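Local coordinates for protein alpha-glucosidase (PDB 5XFM) that hydrolyses beta-L-arabinopyranosides and alpha-galactosides as a bifunctional, calcium-containing glycoside hydrolase of family 97, at residues A[212-217]-A[257-262]; A[216-221]-A[248-253]. The protein carries 1 engineered substitution. One frame throughout, in Å; residues are numbered along the deposited sequence.

How the contacts relate
The loop between strands 206-212 and 222-223 makes both contacts. Contact 1 comes first along it (212-217), contact 2 follows (216-221), and the two share Ser216 and Arg217; their partners come later in the chain, 248-253 and then 257-262, on successive strands. The contact centres lie about 9 Å apart, and Tyr218 packs between Pro250 and Pro259. Both belong to the family 97 N-terminal region, a beta-sandwich of the galactose-mutarotase clan: strand 256-266 lies in one sheet, strand 251-253 in the other. The loop also touches helix 410-425 of the TIM-barrel region, so it joins both sheets to the barrel.

Contact 1: residues A[212-217]-A[257-262]; sequences TGVDSR and ATPWRT
Thr212 and Trp260 form an antiparallel hydrogen-bonded pair, a worked case of two backbone bonds that set the register and put both side chains on the same face of the sheet. Thr212 N donates to Trp260 O at 2.9 Å, and Trp260 N returns a bond to Thr212 O, also 2.9 Å, nearly straight down the carbonyl at a C=O...N angle of 167°. The Trp260 side chain starts beside that oxygen: its CB lies 3.6 Å from Thr212 O and 3.8 Å from Thr212 CG2. Its chi1 of -62° puts CG anti to the carbonyl carbon and still near Thr212 O; the ring then has this oxygen at its edge, near its plane, 3.9 Å from CD1. Outside the two segments the Trp260 side chain also touches Ala123 and Arg125 of strand 121-128 and Val281. Thr212 CG2 also meets Thr262 CG2 at 3.9 Å, the two side chains crossing at about a right angle, while Thr212 OG1 turns to Pro278 O. Beyond the pair the loop peels off. Gly213 has a positive phi of 77°, and a CB there would press on Trp260 CD1. Val214 CG2 then closes on Pro259 CG at 3.7 Å, and Pro259 CB lies 3.5 Å from Thr212 O. The chemistry is thus sheet pairing that ends in apolar packing: the Thr212 carbonyl, gripped by one amide and hemmed in by Pro259 and the indole edge, marks where strand 206-212 gives way to loop.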
loop_
_atom_site.group_PDB
_atom_site.type_symbol
_atom_site.label_atom_id
_atom_site.label_comp_id
_atom_site.label_asym_id
_atom_site.label_seq_id
_atom_site.Cartn_x
_atom_site.Cartn_y
_atom_site.Cartn_z
ATOM N N THR A 212 -0.900 -8.482 -7.406
ATOM C CA THR A 212 0.179 -7.620 -7.870
ATOM C C THR A 212 0.442 -7.781 -9.363
ATOM O O THR A 212 0.011 -8.760 -9.984
ATOM C CB THR A 212 1.479 -7.898 -7.097
ATOM O OG1 THR A 212 2.461 -6.911 -7.438
ATOM C CG2 THR A 212 2.009 -9.286 -7.431
ATOM N N GLY A 213 1.173 -6.823 -9.929
ATOM C CA GLY A 213 1.498 -6.852 -11.340
ATOM C C GLY A 213 0.329 -6.424 -12.197
ATOM O O GLY A 213 0.196 -6.853 -13.341
ATOM N N VAL A 214 -0.520 -5.563 -11.644
ATOM C CA VAL A 214 -1.576 -4.943 -12.434
ATOM C C VAL A 214 -1.071 -3.694 -13.145
ATOM O O VAL A 214 -0.615 -2.737 -12.511
ATOM C CB VAL A 214 -2.789 -4.566 -11.570
ATOM C CG1 VAL A 214 -3.807 -3.769 -12.393
ATOM C CG2 VAL A 214 -3.407 -5.811 -10.952
ATOM N N ASP A 215 -1.145 -3.715 -14.470
ATOM C CA ASP A 215 -0.774 -2.556 -15.261
ATOM C C ASP A 215 -1.831 -2.324 -16.314
ATOM O O ASP A 215 -2.973 -2.746 -16.153
ATOM C CB ASP A 215 0.611 -2.732 -15.902
ATOM C CG ASP A 215 0.763 -4.054 -16.655
ATOM O OD1 ASP A 215 -0.192 -4.500 -17.331
ATOM O OD2 ASP A 215 1.860 -4.645 -16.574
ATOM N N SER A 216 -1.438 -1.703 -17.417
ATOM C CA SER A 216 -2.380 -1.332 -18.464
ATOM C C SER A 216 -3.080 -2.536 -19.105
ATOM O O SER A 216 -4.092 -2.380 -19.785
ATOM C CB SER A 216 -1.669 -0.487 -19.529
ATOM O OG SER A 216 -0.701 -1.237 -20.231
ATOM N N ARG A 217 -2.532 -3.732 -18.904
ATOM C CA ARG A 217 -3.051 -4.928 -19.569
ATOM C C ARG A 217 -4.207 -5.606 -18.822
ATOM O O ARG A 217 -4.697 -6.643 -19.251
ATOM C CB ARG A 217 -1.916 -5.930 -19.801
ATOM C CG ARG A 217 -1.044 -5.573 -21.005
ATOM C CD ARG A 217 0.291 -6.297 -21.004
ATOM N NE ARG A 217 1.137 -5.893 -19.884
ATOM C CZ ARG A 217 2.178 -6.592 -19.439
ATOM N NH1 ARG A 217 2.507 -7.744 -20.017
ATOM N NH2 ARG A 217 2.890 -6.144 -18.412
ATOM N N ALA A 257 -1.562 -12.979 -20.084
ATOM C CA ALA A 257 -1.722 -13.488 -18.726
ATOM C C ALA A 257 -2.569 -12.566 -17.841
ATOM O O ALA A 257 -2.777 -11.394 -18.161
ATOM C CB ALA A 257 -0.346 -13.711 -18.084
ATOM N N THR A 258 -3.061 -13.115 -16.730
ATOM C CA THR A 258 -3.707 -12.327 -15.695
ATOM C C THR A 258 -2.622 -11.823 -14.753
ATOM O O THR A 258 -1.496 -12.311 -14.792
ATOM C CB THR A 258 -4.741 -13.145 -14.890
ATOM O OG1 THR A 258 -4.068 -14.054 -14.017
ATOM C CG2 THR A 258 -5.666 -13.908 -15.809
ATOM N N PRO A 259 -2.938 -10.816 -13.926
ATOM C CA PRO A 259 -2.031 -10.440 -12.835
ATOM C C PRO A 259 -1.855 -11.567 -11.820
ATOM O O PRO A 259 -2.506 -12.611 -11.924
ATOM C CB PRO A 259 -2.728 -9.242 -12.190
ATOM C CG PRO A 259 -3.636 -8.707 -13.241
ATOM C CD PRO A 259 -4.068 -9.883 -14.055
ATOM N N TRP A 260 -0.966 -11.365 -10.855
ATOM C CA TRP A 260 -0.721 -12.370 -9.834
ATOM C C TRP A 260 -1.709 -12.221 -8.673
ATOM O O TRP A 260 -1.903 -11.125 -8.153
ATOM C CB TRP A 260 0.715 -12.267 -9.321
ATOM C CG TRP A 260 1.750 -12.519 -10.383
ATOM C CD1 TRP A 260 2.317 -11.588 -11.212
ATOM C CD2 TRP A 260 2.336 -13.780 -10.739
ATOM N NE1 TRP A 260 3.216 -12.191 -12.059
ATOM C CE2 TRP A 260 3.252 -13.535 -11.786
ATOM C CE3 TRP A 260 2.184 -15.089 -10.271
ATOM C CZ2 TRP A 260 4.006 -14.550 -12.373
ATOM C CZ3 TRP A 260 2.937 -16.098 -10.858
ATOM C CH2 TRP A 260 3.833 -15.820 -11.899
ATOM N N ARG A 261 -2.346 -13.323 -8.294
ATOM C CA ARG A 261 -3.136 -13.407 -7.071
ATOM C C ARG A 261 -2.185 -13.833 -5.955
ATOM O O ARG A 261 -1.448 -14.807 -6.123
ATOM C CB ARG A 261 -4.237 -14.444 -7.227
ATOM C CG ARG A 261 -5.008 -14.352 -8.531
ATOM C CD ARG A 261 -5.785 -13.091 -8.618
ATOM N NE ARG A 261 -6.366 -12.843 -9.935
ATOM C CZ ARG A 261 -6.380 -11.640 -10.505
ATOM N NH1 ARG A 261 -5.811 -10.605 -9.894
ATOM N NH2 ARG A 261 -6.927 -11.473 -11.696
ATOM N N THR A 262 -2.200 -13.144 -4.820
ATOM C CA THR A 262 -1.204 -13.422 -3.789
ATOM C C THR A 262 -1.806 -13.841 -2.451
ATOM O O THR A 262 -2.778 -13.253 -1.964
ATOM C CB THR A 262 -0.291 -12.203 -3.552
ATOM O OG1 THR A 262 -1.035 -11.160 -2.910
ATOM C CG2 THR A 262 0.269 -11.683 -4.884
#

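Contact 2: residues A[216-221]-A[248-253]; sequences SRYCGS and VAPAFA
Pro250 lies over one face of the Tyr218 ring, its CG 3.8 Å from the ring centroid and 13° off the normal, a CH-pi contact. The same CG touches Cys219 SG at 3.9 Å, so the proline fills the angle between two neighbouring side chains of the loop. At the edge of the tyrosine, CE1 meets Phe252 CE1 at 3.5 Å; the ring planes are inclined by 38°. Phe252 CD1 lies 3.6 Å from Arg217 O. In the next shell, Pro259 covers the opposite face of Tyr218, and the hydroxyl is hydrogen-bonded to Glu142 OE2, a carboxylate that also forms a salt bridge with Arg261. An alanine at Tyr218 would probably open a gap between Pro250 and Pro259 and leave Glu142 without its hydroxyl partner. Backbone bonds to Val137 and Val139 hold Phe252 and Pro250 on strand 136-147, and the Gln410 amide links the two segments, NE2 bonded to Ser216 O and OE1 to Ala251 N. Direct contact is therefore mostly apolar and aromatic, with the Arg217 carbonyl oxygen set against the Phe252 ring, while its polar ties run through the barrel helix 410-425 and strand 136-147.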
loop_
_atom_site.group_PDB
_atom_site.type_symbol
_atom_site.label_atom_id
_atom_site.label_comp_id
_atom_site.label_asym_id
_atom_site.label_seq_id
_atom_site.Cartn_x
_atom_site.Cartn_y
_atom_site.Cartn_z
ATOM N N SER A 216 -1.438 -1.703 -17.417
ATOM C CA SER A 216 -2.380 -1.332 -18.464
ATOM C C SER A 216 -3.080 -2.536 -19.105
ATOM O O SER A 216 -4.092 -2.380 -19.785
ATOM C CB SER A 216 -1.669 -0.487 -19.529
ATOM O OG SER A 216 -0.701 -1.237 -20.231
ATOM N N ARG A 217 -2.532 -3.732 -18.904
ATOM C CA ARG A 217 -3.051 -4.928 -19.569
ATOM C C ARG A 217 -4.207 -5.606 -18.822
ATOM O O ARG A 217 -4.697 -6.643 -19.251
ATOM C CB ARG A 217 -1.916 -5.930 -19.801
ATOM C CG ARG A 217 -1.044 -5.573 -21.005
ATOM C CD ARG A 217 0.291 -6.297 -21.004
ATOM N NE ARG A 217 1.137 -5.893 -19.884
ATOM C CZ ARG A 217 2.178 -6.592 -19.439
ATOM N NH1 ARG A 217 2.507 -7.744 -20.017
ATOM N NH2 ARG A 217 2.890 -6.144 -18.412
ATOM N N TYR A 218 -4.665 -5.015 -17.724
ATOM C CA TYR A 218 -5.769 -5.611 -16.982
ATOM C C TYR A 218 -6.512 -4.551 -16.182
ATOM O O TYR A 218 -6.177 -3.369 -16.229
ATOM C CB TYR A 218 -5.253 -6.704 -16.048
ATOM C CG TYR A 218 -6.120 -7.948 -15.921
ATOM C CD1 TYR A 218 -6.106 -8.931 -16.906
ATOM C CD2 TYR A 218 -6.899 -8.169 -14.790
ATOM C CE1 TYR A 218 -6.860 -10.085 -16.791
ATOM C CE2 TYR A 218 -7.664 -9.327 -14.661
ATOM C CZ TYR A 218 -7.640 -10.283 -15.667
ATOM O OH TYR A 218 -8.392 -11.434 -15.551
ATOM N N CYS A 219 -7.519 -4.991 -15.439
ATOM C CA CYS A 219 -8.224 -4.124 -14.511
ATOM C C CYS A 219 -7.707 -4.400 -13.105
ATOM O O CYS A 219 -7.088 -5.436 -12.863
ATOM C CB CYS A 219 -9.731 -4.374 -14.585
ATOM S SG CYS A 219 -10.187 -6.082 -14.181
ATOM N N GLY A 220 -7.949 -3.475 -12.184
ATOM C CA GLY A 220 -7.697 -3.735 -10.778
ATOM C C GLY A 220 -8.840 -4.585 -10.258
ATOM O O GLY A 220 -9.983 -4.390 -10.661
ATOM N N SER A 221 -8.548 -5.542 -9.385
ATOM C CA SER A 221 -9.607 -6.396 -8.860
ATOM C C SER A 221 -9.773 -6.226 -7.355
ATOM O O SER A 221 -8.980 -5.544 -6.702
ATOM C CB SER A 221 -9.336 -7.863 -9.200
ATOM O OG SER A 221 -9.585 -8.116 -10.571
ATOM N N VAL A 248 -16.048 -2.903 -18.271
ATOM C CA VAL A 248 -15.559 -3.608 -17.085
ATOM C C VAL A 248 -14.562 -4.732 -17.396
ATOM O O VAL A 248 -13.506 -4.836 -16.769
ATOM C CB VAL A 248 -16.738 -4.206 -16.291
ATOM C CG1 VAL A 248 -16.253 -5.230 -15.268
ATOM C CG2 VAL A 248 -17.545 -3.105 -15.642
ATOM N N ALA A 249 -14.880 -5.565 -18.377
ATOM C CA ALA A 249 -14.048 -6.742 -18.657
ATOM C C ALA A 249 -12.720 -6.361 -19.305
ATOM O O ALA A 249 -12.691 -5.603 -20.273
ATOM C CB ALA A 249 -14.792 -7.721 -19.536
ATOM N N PRO A 250 -11.609 -6.848 -18.730
ATOM C CA PRO A 250 -10.256 -6.590 -19.225
ATOM C C PRO A 250 -9.947 -7.344 -20.518
ATOM O O PRO A 250 -10.397 -8.469 -20.724
ATOM C CB PRO A 250 -9.370 -7.086 -18.081
ATOM C CG PRO A 250 -10.170 -8.157 -17.451
ATOM C CD PRO A 250 -11.590 -7.673 -17.510
ATOM N N ALA A 251 -9.153 -6.719 -21.373
ATOM C CA ALA A 251 -8.848 -7.263 -22.679
ATOM C C ALA A 251 -7.354 -7.174 -22.916
ATOM O O ALA A 251 -6.724 -6.200 -22.506
ATOM C CB ALA A 251 -9.609 -6.520 -23.756
ATOM N N PHE A 252 -6.774 -8.197 -23.541
ATOM C CA PHE A 252 -5.348 -8.145 -23.856
ATOM C C PHE A 252 -4.955 -9.043 -25.024
ATOM O O PHE A 252 -5.772 -9.799 -25.552
ATOM C CB PHE A 252 -4.507 -8.488 -22.618
ATOM C CG PHE A 252 -4.970 -9.707 -21.879
ATOM C CD1 PHE A 252 -5.933 -9.607 -20.881
ATOM C CD2 PHE A 252 -4.436 -10.951 -22.170
ATOM C CE1 PHE A 252 -6.354 -10.725 -20.192
ATOM C CE2 PHE A 252 -4.853 -12.077 -21.486
ATOM C CZ PHE A 252 -5.813 -11.964 -20.494
ATOM N N ALA A 253 -3.701 -8.912 -25.450
ATOM C CA ALA A 253 -3.176 -9.679 -26.573
ATOM C C ALA A 253 -2.856 -11.129 -26.199
ATOM O O ALA A 253 -2.474 -11.417 -25.065
ATOM C CB ALA A 253 -1.936 -9.001 -27.123
#